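Local coordinates for hypothetical protein PH0802 (Pyrococcus horikoshii, PDB 2DT4) that is of unknown function but carries the PPC domain found in plants and prokaryotes, and assembles as a trimer, at residues G4-G9 against Q119-E124; L8-L13 against E33-A38; E20-Y25 against G104-G109; T45-K50 against E110-E115; N78-D83 against I126-T131. All blocks are in the same frame, centred on the assembly; numbering follows the deposited sequence.

Contact 1 (G4-G9 against Q119-E124)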
# COMPACT_ATOMS: atom_id res chain seq x y z
N GLY A 4 -8.88 -14.86 -12.12
CA GLY A 4 -8.31 -13.97 -11.16
C GLY A 4 -8.75 -14.19 -9.74
O GLY A 4 -8.35 -13.42 -8.88
N MET A 5 -9.56 -15.23 -9.47
CA MET A 5 -10.11 -15.45 -8.14
C MET A 5 -9.31 -16.55 -7.41
O MET A 5 -9.00 -17.62 -7.98
CB MET A 5 -11.61 -15.77 -8.18
CG MET A 5 -12.18 -16.04 -6.82
SD MET A 5 -13.95 -16.45 -6.70
CE MET A 5 -14.35 -15.42 -7.07
N PHE A 6 -8.98 -16.26 -6.16
CA PHE A 6 -8.16 -17.13 -5.32
C PHE A 6 -8.75 -17.24 -3.93
O PHE A 6 -9.53 -16.39 -3.48
CB PHE A 6 -6.74 -16.56 -5.19
CG PHE A 6 -6.03 -16.45 -6.49
CD1 PHE A 6 -5.34 -17.54 -7.00
CD2 PHE A 6 -6.14 -15.31 -7.26
CE1 PHE A 6 -4.72 -17.45 -8.23
CE2 PHE A 6 -5.53 -15.22 -8.49
CZ PHE A 6 -4.83 -16.32 -8.98
N SER A 7 -8.35 -18.29 -3.22
CA SER A 7 -8.67 -18.41 -1.82
C SER A 7 -7.51 -17.88 -0.99
O SER A 7 -6.34 -17.82 -1.43
CB SER A 7 -8.98 -19.87 -1.42
OG SER A 7 -7.88 -20.72 -1.62
N LEU A 8 -7.82 -17.52 0.24
CA LEU A 8 -6.79 -16.96 1.13
C LEU A 8 -6.05 -18.13 1.78
O LEU A 8 -6.64 -18.94 2.50
CB LEU A 8 -7.42 -16.05 2.19
CG LEU A 8 -7.99 -14.76 1.64
CD1 LEU A 8 -9.04 -14.17 2.64
CD2 LEU A 8 -6.87 -13.74 1.34
N GLY A 9 -4.76 -18.21 1.50
CA GLY A 9 -3.89 -19.15 2.16
C GLY A 9 -3.29 -18.60 3.43
O GLY A 9 -3.94 -17.83 4.15
N GLN A 119 0.49 -12.33 2.16
CA GLN A 119 -0.74 -13.11 2.13
C GLN A 119 -0.66 -14.06 0.95
O GLN A 119 -0.74 -13.64 -0.22
CB GLN A 119 -1.98 -12.20 2.03
CG GLN A 119 -3.29 -12.96 1.82
CD GLN A 119 -3.57 -13.87 3.01
OE1 GLN A 119 -3.58 -15.12 2.87
NE2 GLN A 119 -3.75 -13.29 4.17
N GLU A 120 -0.60 -15.35 1.27
CA GLU A 120 -0.58 -16.37 0.24
C GLU A 120 -1.96 -16.48 -0.39
O GLU A 120 -2.95 -16.33 0.31
CB GLU A 120 -0.20 -17.72 0.87
CG GLU A 120 -0.25 -18.90 -0.06
CD GLU A 120 0.04 -20.21 0.61
OE1 GLU A 120 0.68 -21.06 -0.05
OE2 GLU A 120 -0.39 -20.40 1.78
N LEU A 121 -1.99 -16.74 -1.69
CA LEU A 121 -3.23 -16.98 -2.44
C LEU A 121 -3.17 -18.36 -3.10
O LEU A 121 -2.10 -18.76 -3.58
CB LEU A 121 -3.36 -15.93 -3.53
CG LEU A 121 -3.45 -14.48 -3.05
CD1 LEU A 121 -3.61 -13.54 -4.24
CD2 LEU A 121 -4.55 -14.23 -2.00
N LYS A 122 -4.30 -19.08 -3.07
CA LYS A 122 -4.38 -20.45 -3.57
C LYS A 122 -5.43 -20.50 -4.66
O LYS A 122 -6.51 -19.93 -4.55
CB LYS A 122 -4.81 -21.41 -2.45
CG LYS A 122 -3.99 -21.41 -1.17
CD LYS A 122 -2.70 -22.08 -1.37
CE LYS A 122 -2.23 -22.73 -0.07
NZ LYS A 122 -0.94 -23.41 -0.15
N GLY A 123 -5.11 -21.18 -5.74
CA GLY A 123 -6.07 -21.31 -6.82
C GLY A 123 -5.41 -21.64 -8.13
O GLY A 123 -4.43 -22.39 -8.21
N GLU A 124 -5.98 -21.08 -9.16
CA GLU A 124 -5.56 -21.31 -10.51
C GLU A 124 -4.16 -20.79 -10.75
O GLU A 124 -3.64 -19.97 -9.99
CB GLU A 124 -6.54 -20.62 -11.46
CG GLU A 124 -6.39 -19.10 -11.48
CD GLU A 124 -7.52 -18.38 -12.18
OE1 GLU A 124 -7.24 -17.32 -12.79
OE2 GLU A 124 -8.68 -18.85 -12.07
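Phe6 and Leu121 pack against each other where strands 5-9 and 119-123 run side by side as an antiparallel pair, and their side chains cross at about a right angle with CB of Phe6 3.8 Å from CB of Leu121. This is the tight part. CG of Phe6 is anti to the carbonyl carbon (chi1 -61°), and the ring turns its edge to the backbone of Lys122 to Glu124: the carbonyl O of Lys122 and that of Glu124 sit there, Glu124 O 3.3 Å from CE1 of Phe6. Nearby, CD2 of Leu8 comes 3.7 Å from CG of Gln119. Met5 and Phe6 also pair with a strand of the second subunit, whose Leu13 packs on both Phe6 and Leu121, so the sheet runs on from chain to chain.

The face bearing Ser7 and Lys122 is looser and open to solvent. There OG of Ser7 lies beside CB of Lys122, and chi2 (-75°) bends the lysine chain at CD; farther out NZ forms a 2.9 Å salt bridge with OE1 of Glu120. Between the faces, Ser7 and Lys122 exchange two backbone hydrogen bonds, and Gly9 N bonds Glu120 O at 2.9 Å. Glu124 OE1, met from above the carboxylate plane, accepts from Gly4 N at 3.0 Å, while OE2 bonds Thr3 OG1. The carboxylate thus ties residues 3 and 4 to Glu124, satisfying one donor with each oxygen.

Contact 2 (L8-L13 against E33-A38); sequences LGRTYL and EGIETA
A Schellman motif closes helix 22-33, and the contact is made there, as Arg10 and Tyr12 of strand 8-13 reach across to Glu33, the last helical residue, and to the turn after it. The guanidinium of Arg10 approaches end-on and gives two hydrogen bonds to one atom, the carbonyl O of Glu33: NH2 at 2.8 Å, in the carbonyl plane and on a lone pair, and NH1 at 2.9 Å from above that plane. Glu33 O lies close to the guanidinium plane for both. A bend in the arginine chain at chi3 (-71°) sets NE, which forms a salt bridge with Glu120 on the adjoining strand.

Gly34, with positive phi, carries the chain out of the helix. The carbonyl end of the helix meets the arginine, and the positive charge would probably be favoured there. The Glu33 side chain, bent at chi2 (-68°), reaches Tyr12. Its OE2 accepts from OH of Tyr12 at 2.7 Å on the anti side, the two groups meeting tip to tip with ring and carboxylate planes 80° apart. That oxygen also makes a long salt bridge of 3.6 Å with Arg10 NH2, and a water links the same two atoms. Beyond the helix end, CD1 of Ile35 touches CE2 of Tyr12 at 3.6 Å, and Phe29 of the helix meets the tyrosine ring edge-to-face.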
# COMPACT_ATOMS: atom_id res chain seq x y z
N LEU A 8 -7.82 -17.52 0.24
CA LEU A 8 -6.79 -16.96 1.13
C LEU A 8 -6.05 -18.13 1.78
O LEU A 8 -6.64 -18.94 2.50
CB LEU A 8 -7.42 -16.05 2.19
CG LEU A 8 -7.99 -14.76 1.64
CD1 LEU A 8 -9.04 -14.17 2.64
CD2 LEU A 8 -6.87 -13.74 1.34
N GLY A 9 -4.76 -18.21 1.50
CA GLY A 9 -3.89 -19.15 2.16
C GLY A 9 -3.29 -18.60 3.43
O GLY A 9 -3.94 -17.83 4.15
N ARG A 10 -2.05 -18.99 3.68
CA ARG A 10 -1.34 -18.62 4.89
C ARG A 10 -1.05 -17.13 4.89
O ARG A 10 -0.84 -16.52 3.84
CB ARG A 10 -0.06 -19.45 5.04
CG ARG A 10 -0.36 -20.93 5.28
CD ARG A 10 0.82 -21.82 5.09
NE ARG A 10 1.20 -21.93 3.69
CZ ARG A 10 2.35 -22.41 3.21
NH1 ARG A 10 2.52 -22.45 1.88
NH2 ARG A 10 3.30 -22.84 4.03
N THR A 11 -1.05 -16.57 6.09
CA THR A 11 -0.89 -15.14 6.33
C THR A 11 0.33 -14.91 7.25
O THR A 11 0.52 -15.62 8.24
CB THR A 11 -2.15 -14.60 7.00
OG1 THR A 11 -3.30 -14.92 6.19
CG2 THR A 11 -2.09 -13.09 7.13
N TYR A 12 1.17 -13.91 6.94
CA TYR A 12 2.39 -13.65 7.67
C TYR A 12 2.67 -12.17 7.90
O TYR A 12 2.29 -11.31 7.11
CB TYR A 12 3.60 -14.22 6.93
CG TYR A 12 3.53 -15.69 6.51
CD1 TYR A 12 4.17 -16.67 7.25
CD2 TYR A 12 2.86 -16.08 5.36
CE1 TYR A 12 4.14 -17.99 6.85
CE2 TYR A 12 2.85 -17.39 4.95
CZ TYR A 12 3.48 -18.34 5.71
OH TYR A 12 3.49 -19.66 5.27
N LEU A 13 3.34 -11.88 9.01
CA LEU A 13 3.79 -10.54 9.36
C LEU A 13 5.10 -10.73 10.10
O LEU A 13 5.13 -11.45 11.09
CB LEU A 13 2.76 -9.82 10.24
CG LEU A 13 3.18 -8.38 10.61
CD1 LEU A 13 3.35 -7.50 9.38
CD2 LEU A 13 2.17 -7.80 11.59
N GLU A 33 8.67 -21.88 2.64
CA GLU A 33 7.28 -22.13 3.02
C GLU A 33 6.47 -22.86 1.95
O GLU A 33 5.32 -23.23 2.17
CB GLU A 33 6.58 -20.80 3.31
CG GLU A 33 7.13 -20.08 4.52
CD GLU A 33 6.82 -20.81 5.80
OE1 GLU A 33 7.79 -21.19 6.49
OE2 GLU A 33 5.64 -21.08 6.11
N GLY A 34 7.04 -23.04 0.77
CA GLY A 34 6.28 -23.58 -0.34
C GLY A 34 5.17 -22.64 -0.82
O GLY A 34 4.06 -23.09 -1.17
N ILE A 35 5.45 -21.34 -0.82
CA ILE A 35 4.52 -20.36 -1.35
C ILE A 35 4.83 -20.07 -2.80
O ILE A 35 5.99 -19.80 -3.15
CB ILE A 35 4.59 -19.04 -0.52
CG1 ILE A 35 4.12 -19.26 0.92
CG2 ILE A 35 3.77 -17.88 -1.18
CD1 ILE A 35 4.53 -18.15 1.91
N GLU A 36 3.82 -20.12 -3.63
CA GLU A 36 3.95 -19.85 -5.04
C GLU A 36 3.34 -18.51 -5.43
O GLU A 36 3.88 -17.83 -6.33
CB GLU A 36 3.26 -20.94 -5.87
CG GLU A 36 3.90 -22.31 -5.79
CD GLU A 36 3.63 -23.15 -7.03
OE1 GLU A 36 2.46 -23.18 -7.46
OE2 GLU A 36 4.58 -23.78 -7.54
N THR A 37 2.20 -18.16 -4.82
CA THR A 37 1.50 -16.92 -5.13
C THR A 37 1.17 -16.16 -3.85
O THR A 37 0.65 -16.74 -2.92
CB THR A 37 0.17 -17.22 -5.88
OG1 THR A 37 0.43 -18.07 -7.03
CG2 THR A 37 -0.47 -15.95 -6.39
N ALA A 38 1.43 -14.86 -3.84
CA ALA A 38 1.13 -14.03 -2.67
C ALA A 38 1.09 -12.57 -3.04
O ALA A 38 1.55 -12.16 -4.10
CB ALA A 38 2.19 -14.23 -1.62
O HOH W 1 3.97 -23.50 6.80

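Contact 3 (E20-Y25 against G104-G109)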
# COMPACT_ATOMS: atom_id res chain seq x y z
N GLU A 20 19.83 -8.28 5.08
CA GLU A 20 19.32 -9.12 3.99
C GLU A 20 19.08 -8.19 2.83
O GLU A 20 18.72 -7.01 3.03
CB GLU A 20 18.00 -9.78 4.38
CG GLU A 20 18.19 -10.94 5.33
CD GLU A 20 18.39 -12.30 4.65
OE1 GLU A 20 18.37 -12.43 3.41
OE2 GLU A 20 18.56 -13.29 5.39
N GLU A 21 19.06 -8.79 1.64
CA GLU A 21 18.60 -8.04 0.46
C GLU A 21 17.12 -8.42 0.42
O GLU A 21 16.77 -9.60 0.47
CB GLU A 21 19.30 -8.44 -0.84
CG GLU A 21 18.98 -7.51 -2.01
CD GLU A 21 17.62 -7.74 -2.58
OE1 GLU A 21 17.32 -8.90 -2.97
OE2 GLU A 21 16.84 -6.77 -2.67
N LEU A 22 16.28 -7.37 0.46
CA LEU A 22 14.84 -7.62 0.62
C LEU A 22 14.16 -8.60 -0.36
O LEU A 22 13.40 -9.48 0.07
CB LEU A 22 14.13 -6.27 0.63
CG LEU A 22 12.64 -6.30 0.94
CD1 LEU A 22 12.39 -6.98 2.27
CD2 LEU A 22 12.07 -4.88 0.92
N LEU A 23 14.38 -8.42 -1.66
CA LEU A 23 13.75 -9.29 -2.66
C LEU A 23 14.22 -10.72 -2.49
O LEU A 23 13.41 -11.66 -2.52
CB LEU A 23 13.96 -8.82 -4.12
CG LEU A 23 13.32 -7.47 -4.46
CD1 LEU A 23 13.81 -7.04 -5.83
CD2 LEU A 23 11.80 -7.53 -4.42
N THR A 24 15.52 -10.88 -2.24
CA THR A 24 16.12 -12.18 -2.02
C THR A 24 15.50 -12.86 -0.84
O THR A 24 15.12 -14.02 -0.92
CB THR A 24 17.63 -12.02 -1.88
OG1 THR A 24 18.16 -11.49 -3.10
CG2 THR A 24 18.31 -13.38 -1.70
N TYR A 25 15.35 -12.15 0.28
CA TYR A 25 14.79 -12.75 1.47
C TYR A 25 13.35 -13.20 1.22
O TYR A 25 12.97 -14.29 1.59
CB TYR A 25 14.83 -11.76 2.65
CG TYR A 25 14.16 -12.26 3.91
CD1 TYR A 25 14.89 -12.81 4.95
CD2 TYR A 25 12.78 -12.20 4.05
CE1 TYR A 25 14.26 -13.26 6.10
CE2 TYR A 25 12.15 -12.64 5.18
CZ TYR A 25 12.90 -13.17 6.20
OH TYR A 25 12.27 -13.58 7.33
N GLY A 104 10.10 3.68 -7.71
CA GLY A 104 9.94 2.97 -8.95
C GLY A 104 9.86 1.48 -8.66
O GLY A 104 9.58 1.08 -7.53
N HIS A 105 10.18 0.66 -9.65
CA HIS A 105 10.31 -0.77 -9.45
C HIS A 105 11.50 -1.03 -8.53
O HIS A 105 12.55 -0.41 -8.70
CB HIS A 105 10.54 -1.42 -10.82
CG HIS A 105 11.08 -2.81 -10.76
ND1 HIS A 105 12.23 -3.19 -11.43
CD2 HIS A 105 10.62 -3.91 -10.13
CE1 HIS A 105 12.44 -4.48 -11.21
NE2 HIS A 105 11.47 -4.94 -10.43
N LEU A 106 11.39 -1.96 -7.57
CA LEU A 106 12.51 -2.27 -6.71
C LEU A 106 13.41 -3.28 -7.41
O LEU A 106 12.99 -4.39 -7.70
CB LEU A 106 12.06 -2.85 -5.37
CG LEU A 106 13.20 -3.16 -4.40
CD1 LEU A 106 13.99 -1.91 -4.01
CD2 LEU A 106 12.64 -3.87 -3.18
N VAL A 107 14.63 -2.87 -7.69
CA VAL A 107 15.64 -3.73 -8.31
C VAL A 107 16.40 -4.50 -7.24
O VAL A 107 16.56 -5.72 -7.36
CB VAL A 107 16.61 -2.90 -9.19
CG1 VAL A 107 17.75 -3.80 -9.72
CG2 VAL A 107 15.83 -2.28 -10.32
N GLU A 108 16.83 -3.80 -6.19
CA GLU A 108 17.41 -4.45 -5.00
C GLU A 108 17.48 -3.47 -3.86
O GLU A 108 17.49 -2.26 -4.09
CB GLU A 108 18.81 -5.01 -5.29
CG GLU A 108 19.82 -3.97 -5.68
CD GLU A 108 21.25 -4.53 -5.79
OE1 GLU A 108 21.53 -5.26 -6.74
OE2 GLU A 108 22.08 -4.23 -4.92
N GLY A 109 17.56 -3.97 -2.63
CA GLY A 109 17.69 -3.06 -1.51
C GLY A 109 18.11 -3.81 -0.26
O GLY A 109 17.50 -4.81 0.14
O HOH W 2 17.03 -8.28 -5.98
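Glu21 reaches across to Gly109 with its carboxylate while the backbone of Leu22 makes a second bond to the same glycine. Gly109 N donates to Glu21 OE2 at 2.9 Å, on the anti side of that oxygen, and Leu22 N donates to Gly109 O at 2.9 Å in an almost straight bond (172°). Next to this polar patch, Leu23 and Leu106 slide past each other in opposite directions, CG of Leu23 3.9 Å from CD2 of Leu106, and Leu23 CD1 presses on the carbonyl O of Leu106.

One shell out, Glu21 is the N-cap residue of helix 22-33 and its carboxylate makes the capping bonds. Thr24 N donates to Glu21 OE1 at 2.8 Å. Thr24 OG1 donates to Glu21 OE1 at 2.7 Å. OE2 takes Leu23 N from above its plane. The bend at chi2 (-76°) turns CD back over the first turn. Water 2 joins OE1, weakly, to Val107 O, at the classic bulge where Val107 and Glu108 both face Lys50; Glu108 itself pairs with that lysine. Val88 and Val16 pack on Leu23 and Leu22.

With four protein donors, two on each oxygen, and the positive end of the helix dipole beside it, the Glu21 carboxylate is probably stabilised as the anion while tying helix to strand.

Contact 4 (T45-K50 against E110-E115)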
# COMPACT_ATOMS: atom_id res chain seq x y z
N THR A 45 13.13 0.72 6.39
CA THR A 45 14.24 1.52 5.85
C THR A 45 15.16 0.61 5.05
O THR A 45 15.54 -0.48 5.51
CB THR A 45 15.01 2.16 6.99
OG1 THR A 45 14.30 3.33 7.44
CG2 THR A 45 16.32 2.75 6.50
N LEU A 46 15.52 1.05 3.85
CA LEU A 46 16.52 0.37 3.03
C LEU A 46 17.78 1.19 2.90
O LEU A 46 17.74 2.43 2.94
CB LEU A 46 15.96 0.10 1.63
CG LEU A 46 14.70 -0.77 1.57
CD1 LEU A 46 14.25 -0.89 0.09
CD2 LEU A 46 14.87 -2.12 2.26
N LYS A 47 18.90 0.51 2.70
CA LYS A 47 20.18 1.17 2.44
C LYS A 47 20.66 0.89 1.03
O LYS A 47 20.58 -0.24 0.54
CB LYS A 47 21.22 0.67 3.45
CG LYS A 47 20.94 1.19 4.86
CD LYS A 47 22.01 0.89 5.90
CE LYS A 47 21.65 1.48 7.24
NZ LYS A 47 22.68 1.18 8.31
N ASN A 48 21.14 1.95 0.36
CA ASN A 48 21.56 1.89 -1.03
C ASN A 48 20.57 1.17 -1.95
O ASN A 48 20.98 0.28 -2.73
CB ASN A 48 22.93 1.26 -1.12
CG ASN A 48 23.89 1.81 -0.06
OD1 ASN A 48 24.12 3.02 0.04
ND2 ASN A 48 24.45 0.91 0.75
N PRO A 49 19.28 1.53 -1.89
CA PRO A 49 18.30 0.88 -2.76
C PRO A 49 18.54 1.23 -4.23
O PRO A 49 18.94 2.33 -4.56
CB PRO A 49 16.95 1.39 -2.25
CG PRO A 49 17.27 2.73 -1.67
CD PRO A 49 18.62 2.56 -1.06
N LYS A 50 18.30 0.25 -5.09
CA LYS A 50 18.30 0.49 -6.53
C LYS A 50 16.87 0.40 -7.01
O LYS A 50 16.19 -0.60 -6.72
CB LYS A 50 19.16 -0.52 -7.27
CG LYS A 50 20.60 -0.49 -6.83
CD LYS A 50 21.48 -1.34 -7.71
CE LYS A 50 22.93 -1.14 -7.35
NZ LYS A 50 23.38 -2.12 -6.37
N GLU A 110 19.12 -3.25 0.38
CA GLU A 110 19.62 -3.85 1.62
C GLU A 110 18.70 -3.42 2.76
O GLU A 110 18.44 -2.23 2.95
CB GLU A 110 21.06 -3.41 1.88
CG GLU A 110 21.61 -4.01 3.14
CD GLU A 110 23.02 -3.52 3.42
OE1 GLU A 110 23.85 -3.55 2.50
OE2 GLU A 110 23.25 -3.07 4.55
N VAL A 111 18.24 -4.37 3.53
CA VAL A 111 17.36 -4.05 4.67
C VAL A 111 18.03 -3.53 5.93
O VAL A 111 18.87 -4.26 6.47
CB VAL A 111 16.64 -5.33 5.13
CG1 VAL A 111 15.89 -5.13 6.47
CG2 VAL A 111 15.71 -5.83 4.03
N PHE A 112 17.47 -2.38 6.38
CA PHE A 112 17.93 -2.00 7.73
C PHE A 112 16.86 -2.58 8.62
O PHE A 112 17.12 -3.42 9.45
CB PHE A 112 18.13 -0.45 7.83
CG PHE A 112 18.49 0.04 9.21
CD1 PHE A 112 19.61 -0.48 9.88
CD2 PHE A 112 17.68 0.96 9.86
CE1 PHE A 112 19.92 -0.04 11.17
CE2 PHE A 112 17.99 1.39 11.14
CZ PHE A 112 19.11 0.88 11.80
N VAL A 113 15.63 -2.09 8.37
CA VAL A 113 14.42 -2.61 9.05
C VAL A 113 13.44 -2.82 7.92
O VAL A 113 13.27 -1.95 7.10
CB VAL A 113 13.80 -1.66 10.08
CG1 VAL A 113 12.40 -2.16 10.59
CG2 VAL A 113 14.78 -1.47 11.25
N ALA A 114 12.71 -3.95 7.95
CA ALA A 114 11.65 -4.17 6.94
C ALA A 114 10.59 -5.01 7.65
O ALA A 114 10.89 -6.11 8.17
CB ALA A 114 12.06 -4.82 5.64
N GLU A 115 9.38 -4.46 7.71
CA GLU A 115 8.25 -5.06 8.37
C GLU A 115 7.30 -5.37 7.24
O GLU A 115 6.68 -4.47 6.63
CB GLU A 115 7.65 -4.12 9.42
CG GLU A 115 8.63 -3.88 10.56
CD GLU A 115 8.25 -2.79 11.54
OE1 GLU A 115 7.20 -2.13 11.38
OE2 GLU A 115 9.02 -2.55 12.49
O HOH W 3 23.91 -1.95 0.30
O HOH W 4 21.25 -2.21 -1.77
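Lys47 and Thr45 both approach the Phe112 ring obliquely and from the same side of its plane, at different rim atoms: NZ of Lys47 is 3.8 Å from CD1 of Phe112, and CG2 of Thr45 is 4.0 Å from CD2. Thr45 and Phe112 run side by side and point the same way, whereas the extended lysine chain passes across the ring. CG of Phe112, anti to the backbone N (chi1 175°), starts the ring off beside Thr45. Tyr133 of the third subunit meets it edge-to-face, and Glu56 of that subunit takes the Lys47 ammonium in a salt bridge.

The backbone beside it makes a classic beta bulge. Phe112 and Val113 both face Thr45, whose carbonyl O accepts from Phe112 N at 2.8 Å and from Val113 N at 3.3 Å, and Thr45 N returns a bond to Val113 O. Past the bulge, Lys47 N bonds Glu110 O at 2.8 Å. On the face of the sheet away from Thr45 and Lys47, CD2 of Leu46 packs on CG2 of Val111 at 4.2 Å. Both chains turn a corner here, passing from one sheet to the next. At the outer end a water bridges Asn48 ND2 to Glu110 OE1. Thr45 OG1 binds a glycerol, probably from the crystallisation liquor.

Two donors on one carbonyl absorb the extra residue of the bulge, and the lysine charge is probably balanced chiefly by the neighbouring subunit.

Contact 5 (N78-D83 against I126-T131)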
# COMPACT_ATOMS: atom_id res chain seq x y z
N ASN A 78 3.97 -8.48 -5.34
CA ASN A 78 3.40 -9.81 -5.38
C ASN A 78 4.49 -10.86 -5.60
O ASN A 78 5.62 -10.54 -5.99
CB ASN A 78 2.31 -9.87 -6.47
CG ASN A 78 2.81 -9.43 -7.82
OD1 ASN A 78 3.73 -10.05 -8.37
ND2 ASN A 78 2.26 -8.32 -8.35
N VAL A 79 4.12 -12.10 -5.31
CA VAL A 79 4.94 -13.29 -5.56
C VAL A 79 4.14 -14.17 -6.52
O VAL A 79 2.92 -14.35 -6.36
CB VAL A 79 5.27 -14.07 -4.26
CG1 VAL A 79 6.20 -15.24 -4.59
CG2 VAL A 79 5.92 -13.18 -3.21
N SER A 80 4.81 -14.69 -7.54
CA SER A 80 4.16 -15.59 -8.50
C SER A 80 5.21 -16.44 -9.16
O SER A 80 6.37 -16.11 -9.16
CB SER A 80 3.30 -14.83 -9.51
OG SER A 80 4.03 -13.91 -10.28
N LEU A 81 4.79 -17.56 -9.69
CA LEU A 81 5.70 -18.47 -10.38
C LEU A 81 6.32 -17.83 -11.62
O LEU A 81 5.62 -17.23 -12.43
CB LEU A 81 4.92 -19.72 -10.79
CG LEU A 81 5.56 -20.85 -11.56
CD1 LEU A 81 6.58 -21.58 -10.73
CD2 LEU A 81 4.47 -21.83 -12.01
N LYS A 82 7.63 -17.96 -11.76
CA LYS A 82 8.33 -17.60 -12.99
C LYS A 82 9.44 -18.63 -13.18
O LYS A 82 10.26 -18.84 -12.29
CB LYS A 82 8.94 -16.20 -12.93
CG LYS A 82 9.66 -15.73 -14.21
CD LYS A 82 10.30 -14.40 -13.98
CE LYS A 82 11.05 -13.84 -15.17
NZ LYS A 82 11.66 -12.51 -14.78
N ASP A 83 9.41 -19.26 -14.36
CA ASP A 83 10.38 -20.30 -14.69
C ASP A 83 10.53 -21.34 -13.55
O ASP A 83 11.64 -21.74 -13.21
CB ASP A 83 11.72 -19.65 -15.02
CG ASP A 83 11.61 -18.58 -16.13
OD1 ASP A 83 10.82 -18.75 -17.08
OD2 ASP A 83 12.30 -17.53 -16.13
N ILE A 126 -1.14 -18.72 -12.13
CA ILE A 126 -0.91 -17.30 -12.35
C ILE A 126 0.61 -17.17 -12.49
O ILE A 126 1.34 -17.10 -11.52
CB ILE A 126 -1.55 -16.37 -11.27
CG1 ILE A 126 -1.35 -14.89 -11.60
CG2 ILE A 126 -1.05 -16.68 -9.88
CD1 ILE A 126 -2.14 -13.98 -10.68
N GLU A 127 1.07 -17.32 -13.71
CA GLU A 127 2.51 -17.42 -13.97
C GLU A 127 3.06 -16.31 -14.87
O GLU A 127 2.40 -15.92 -15.86
CB GLU A 127 2.68 -18.78 -14.66
CG GLU A 127 4.11 -19.18 -14.98
CD GLU A 127 4.23 -20.63 -15.44
OE1 GLU A 127 3.20 -21.39 -15.46
OE2 GLU A 127 5.37 -20.99 -15.79
N ARG A 128 4.25 -15.80 -14.52
CA ARG A 128 4.91 -14.79 -15.34
C ARG A 128 5.62 -15.46 -16.51
O ARG A 128 6.46 -16.33 -16.31
CB ARG A 128 5.94 -14.00 -14.56
CG ARG A 128 5.38 -13.11 -13.50
CD ARG A 128 6.40 -12.19 -12.86
NE ARG A 128 5.75 -11.35 -11.85
CZ ARG A 128 4.99 -10.29 -12.12
NH1 ARG A 128 4.39 -9.66 -11.11
NH2 ARG A 128 4.80 -9.85 -13.34
N LYS A 129 5.24 -15.07 -17.71
CA LYS A 129 5.87 -15.59 -18.92
C LYS A 129 6.30 -14.45 -19.79
O LYS A 129 5.74 -13.35 -19.73
CB LYS A 129 4.92 -16.52 -19.67
CG LYS A 129 4.50 -17.74 -18.88
CD LYS A 129 3.58 -18.66 -19.64
CE LYS A 129 3.03 -19.78 -18.77
NZ LYS A 129 1.79 -20.44 -19.31
N PRO A 130 7.30 -14.67 -20.63
CA PRO A 130 7.76 -13.61 -21.54
C PRO A 130 6.68 -13.01 -22.42
O PRO A 130 5.74 -13.71 -22.84
CB PRO A 130 8.80 -14.33 -22.40
CG PRO A 130 9.27 -15.44 -21.55
CD PRO A 130 8.07 -15.92 -20.83
N THR A 131 6.84 -11.72 -22.72
CA THR A 131 5.91 -11.01 -23.59
C THR A 131 6.73 -10.15 -24.56
O THR A 131 7.91 -9.94 -24.38
CB THR A 131 4.90 -10.10 -22.83
OG1 THR A 131 5.60 -9.02 -22.22
CG2 THR A 131 4.21 -10.85 -21.70
O HOH W 5 5.57 -11.91 -8.97
O HOH W 6 1.96 -18.32 -9.18
O HOH W 7 7.19 -19.02 -16.23
O HOH W 8 9.44 -16.01 -17.74
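Leu81 and Arg128 are joined by one backbone hydrogen bond where the end of strand 69-82 meets strand 127-128. Arg128 N donates to Leu81 O at 2.9 Å, nearly in line with the carbonyl bond. Strand 127-128 is only a short, weakly bonded branch on strand 69-82 of the mixed sheet; the directions of the touching parts differ by 68°, and waters complete the backbone pairing: one links Leu81 N to Ile126 O, another joins Asp83 N to Glu127 OE2 and Arg128 O.

Leu81 and Glu127 lie side by side, pointing the same way, CD2 of the leucine 3.6 Å from CD of the glutamate. Next along, CB of Lys82 and CB of Arg128 approach to 4.1 Å before the two chains part, the lysine going to a cation-pi contact with Phe87.

The arginine chain, extended from CG to NE (chi3 180°), passes Ser80, with CG of Arg128 3.6 Å from OG of Ser80, and reaches Asn78. There NH1 donates to Asn78 OD1 at 2.8 Å, on a lone pair, with amide and guanidinium nearly coplanar (22°). NH1 also forms a salt bridge with Glu115 of the second subunit, which takes Asn78 ND2 as well, and NH2 bonds Ala136 O. Ser80 OG is held by Trp138. Water 5, 2.7 Å from Asn78 OD1, lies at the guanidinium edge, in its plane, accepting from Arg128 NE at 2.9 Å.

In the fold
The five contacts trace how one PPC chain folds and meets its neighbours. Contacts 1 and 2 share Leu8 and Gly9 on strand 5-16, their centres 9 Å apart; contact 5, about 15 Å from contact 1, adds strand 127-128 to the same mixed sheet through strand 69-82. Contacts 3 and 4, with centres about 8 Å apart, share strand 106-111, contact 3 near the chain's centre and contact 4 farther out, where the chain turns between the mixed sheet and the three-stranded one. Along the sequence contact 2 closes before 4 and 5 open, while 3 interleaves with 2, 4 and 5. All five have residues reaching other subunits, tying fold to trimer.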